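Local coordinates for putative pneumococcal surface protein (Streptococcus pneumoniae, PDB 4CNL) that probably attaches to the pneumococcal cell wall by binding the choline groups of teichoic acids through its repeat domain, at residues S29-A34 against E42-S47. Sequence-based numbering, arbitrary orientation. Where two conformers were deposited one is given.
Sequences SYYLKA and EWIYDS. With CHT (choline ion), chain H; CHT (choline ion), chain D.
Ile-44 lays its CG2 methyl over one face of the Tyr-31 ring, a CH-pi contact 4.0 Å from the ring centroid and 20° off the normal, displaced toward the CE2 rim. With CG anti to the backbone N (chi1 -176°), Tyr-31 reaches across to strand 42-46 and meets the isoleucine branch nearly at right angles. Beside this apolar pair, Lys-33 and Glu-42 approach from opposite directions and close a salt bridge in which Lys-33 NZ lies 2.9 Å from Glu-42 OE2, on the syn lone pair of that oxygen; a bend at chi3 (-72°) turns the lysine end to the carboxylate. Glu-42 OE2 also accepts a hydrogen bond from the backbone N of Gln-40, which helps fix the carboxylate. At the other end, Asp-46 OD2 lies 4.1 Å from Tyr-31 CE1, but its hydrogen bonds go elsewhere: OD2 to Trp-26 NE1, OD1 to Ser-48 OG. Trp-26 in turn meets Tyr-31 edge-to-face. Tyr-30 and Trp-43, next in sequence, line separate choline pockets, Trp-43 CE2 lying 3.5 Å from C8 of its choline. One methyl-on-ring contact and one charge pair thus join successive hairpins at the surface, with Asp-46 tying the second to Trp-26 of the first, while adjacent aromatic faces turn to two different cholines.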
loop_
_atom_site.group_PDB
_atom_site.type_symbol
_atom_site.label_atom_id
_atom_site.label_comp_id
_atom_site.label_asym_id
_atom_site.label_seq_id
_atom_site.Cartn_x
_atom_site.Cartn_y
_atom_site.Cartn_z
ATOM N N SER A 29 23.058 -0.748 -8.515
ATOM C CA SER A 29 21.666 -1.181 -8.431
ATOM C C SER A 29 21.502 -2.702 -8.391
ATOM O O SER A 29 20.381 -3.221 -8.352
ATOM C CB SER A 29 20.881 -0.614 -9.612
ATOM O OG SER A 29 20.951 0.799 -9.626
ATOM N N TYR A 30 22.624 -3.408 -8.385
ATOM C CA TYR A 30 22.633 -4.865 -8.509
ATOM C C TYR A 30 23.121 -5.545 -7.249
ATOM O O TYR A 30 23.913 -4.985 -6.485
ATOM C CB TYR A 30 23.519 -5.279 -9.695
ATOM C CG TYR A 30 23.154 -4.528 -10.949
ATOM C CD1 TYR A 30 22.137 -4.987 -11.776
ATOM C CD2 TYR A 30 23.796 -3.341 -11.281
ATOM C CE1 TYR A 30 21.776 -4.289 -12.918
ATOM C CE2 TYR A 30 23.441 -2.636 -12.423
ATOM C CZ TYR A 30 22.433 -3.122 -13.237
ATOM O OH TYR A 30 22.077 -2.434 -14.374
ATOM N N TYR A 31 22.654 -6.770 -7.032
ATOM C CA TYR A 31 23.044 -7.514 -5.845
ATOM C C TYR A 31 23.774 -8.800 -6.219
ATOM O O TYR A 31 23.260 -9.592 -7.006
ATOM C CB TYR A 31 21.808 -7.849 -4.989
ATOM C CG TYR A 31 22.197 -8.536 -3.713
ATOM C CD1 TYR A 31 22.691 -7.800 -2.638
ATOM C CD2 TYR A 31 22.124 -9.924 -3.590
ATOM C CE1 TYR A 31 23.088 -8.422 -1.466
ATOM C CE2 TYR A 31 22.506 -10.560 -2.411
ATOM C CZ TYR A 31 22.995 -9.798 -1.356
ATOM O OH TYR A 31 23.402 -10.395 -0.182
ATOM N N LEU A 32 24.962 -9.003 -5.648
ATOM C CA LEU A 32 25.738 -10.218 -5.888
ATOM C C LEU A 32 25.495 -11.215 -4.762
ATOM O O LEU A 32 25.682 -10.905 -3.579
ATOM C CB LEU A 32 27.233 -9.899 -6.009
ATOM C CG LEU A 32 27.735 -9.100 -7.224
ATOM C CD1 LEU A 32 27.164 -9.633 -8.524
ATOM C CD2 LEU A 32 27.427 -7.600 -7.071
ATOM N N LYS A 33 25.077 -12.419 -5.134
ATOM C CA LYS A 33 24.690 -13.431 -4.154
ATOM C C LYS A 33 25.904 -14.156 -3.551
ATOM O O LYS A 33 27.048 -13.777 -3.791
ATOM C CB LYS A 33 23.722 -14.419 -4.807
ATOM C CG LYS A 33 22.443 -13.738 -5.283
ATOM C CD LYS A 33 21.422 -14.722 -5.865
ATOM C CE LYS A 33 21.864 -15.258 -7.220
ATOM N NZ LYS A 33 20.769 -16.038 -7.892
ATOM N N ALA A 34 25.648 -15.193 -2.759
ATOM C CA ALA A 34 26.714 -15.838 -1.995
ATOM C C ALA A 34 27.777 -16.490 -2.876
ATOM O O ALA A 34 28.938 -16.613 -2.471
ATOM C CB ALA A 34 26.118 -16.873 -1.031
ATOM N N GLU A 42 14.268 -12.146 -8.737
ATOM C CA GLU A 42 14.154 -12.842 -7.477
ATOM C C GLU A 42 14.196 -11.879 -6.314
ATOM O O GLU A 42 14.699 -10.747 -6.434
ATOM C CB GLU A 42 15.270 -13.889 -7.339
ATOM C CG GLU A 42 16.654 -13.293 -7.181
ATOM C CD GLU A 42 17.744 -14.346 -7.261
ATOM O OE1 GLU A 42 17.847 -15.175 -6.335
ATOM O OE2 GLU A 42 18.490 -14.343 -8.255
ATOM N N TRP A 43 13.655 -12.356 -5.199
ATOM C CA TRP A 43 13.646 -11.652 -3.935
ATOM C C TRP A 43 14.882 -11.974 -3.121
ATOM O O TRP A 43 15.306 -13.128 -3.058
ATOM C CB TRP A 43 12.406 -12.029 -3.129
ATOM C CG TRP A 43 11.149 -11.459 -3.666
ATOM C CD1 TRP A 43 10.268 -12.054 -4.524
ATOM C CD2 TRP A 43 10.614 -10.172 -3.363
ATOM N NE1 TRP A 43 9.212 -11.204 -4.781
ATOM C CE2 TRP A 43 9.404 -10.041 -4.077
ATOM C CE3 TRP A 43 11.043 -9.113 -2.554
ATOM C CZ2 TRP A 43 8.620 -8.887 -4.018
ATOM C CZ3 TRP A 43 10.268 -7.967 -2.497
ATOM C CH2 TRP A 43 9.061 -7.868 -3.216
ATOM N N ILE A 44 15.432 -10.951 -2.472
ATOM C CA ILE A 44 16.573 -11.102 -1.581
ATOM C C ILE A 44 16.324 -10.355 -0.276
ATOM O O ILE A 44 15.869 -9.212 -0.301
ATOM C CB ILE A 44 17.874 -10.557 -2.243
ATOM C CG1 ILE A 44 18.417 -11.551 -3.270
ATOM C CG2 ILE A 44 18.922 -10.225 -1.190
ATOM C CD1 ILE A 44 19.002 -12.791 -2.658
ATOM N N TYR A 45 16.599 -10.997 0.860
ATOM C CA TYR A 45 16.590 -10.283 2.127
ATOM C C TYR A 45 17.998 -9.840 2.490
ATOM O O TYR A 45 18.916 -10.660 2.613
ATOM C CB TYR A 45 16.005 -11.131 3.264
ATOM C CG TYR A 45 15.786 -10.316 4.516
ATOM C CD1 TYR A 45 14.612 -9.593 4.698
ATOM C CD2 TYR A 45 16.757 -10.243 5.502
ATOM C CE1 TYR A 45 14.411 -8.829 5.837
ATOM C CE2 TYR A 45 16.563 -9.483 6.651
ATOM C CZ TYR A 45 15.387 -8.777 6.812
ATOM O OH TYR A 45 15.190 -8.013 7.953
ATOM N N ASP A 46 18.170 -8.536 2.651
ATOM C CA ASP A 46 19.462 -7.991 3.051
ATOM C C ASP A 46 19.460 -7.779 4.558
ATOM O O ASP A 46 18.746 -6.916 5.064
ATOM C CB ASP A 46 19.753 -6.681 2.315
ATOM C CG ASP A 46 21.201 -6.264 2.438
ATOM O OD1 ASP A 46 21.758 -6.420 3.539
ATOM O OD2 ASP A 46 21.789 -5.792 1.441
ATOM N N SER A 47 20.261 -8.562 5.276
ATOM C CA SER A 47 20.247 -8.491 6.733
ATOM C C SER A 47 20.808 -7.163 7.228
ATOM O O SER A 47 20.490 -6.726 8.335
ATOM C CB SER A 47 21.038 -9.651 7.340
ATOM O OG SER A 47 20.400 -10.891 7.095
HETATM C C4 CHT H . 7.240 -13.829 -0.986
HETATM C C5 CHT H . 7.327 -12.896 0.225
HETATM C C6 CHT H . 8.551 -11.125 1.195
HETATM C C7 CHT H . 9.595 -12.591 -0.317
HETATM C C8 CHT H . 7.997 -11.043 -1.087
HETATM O O6 CHT H . 6.100 -14.673 -0.872
HETATM N N1 CHT H . 8.367 -11.910 0.001
HETATM C C4 CHT D . 23.107 -6.929 -17.361
HETATM C C5 CHT D . 23.821 -6.910 -16.011
HETATM C C6 CHT D . 24.205 -4.621 -16.488
HETATM C C7 CHT D . 25.160 -5.617 -14.583
HETATM C C8 CHT D . 25.947 -6.175 -16.737
HETATM O O6 CHT D . 21.728 -7.218 -17.156
HETATM N N1 CHT D . 24.787 -5.831 -15.960
#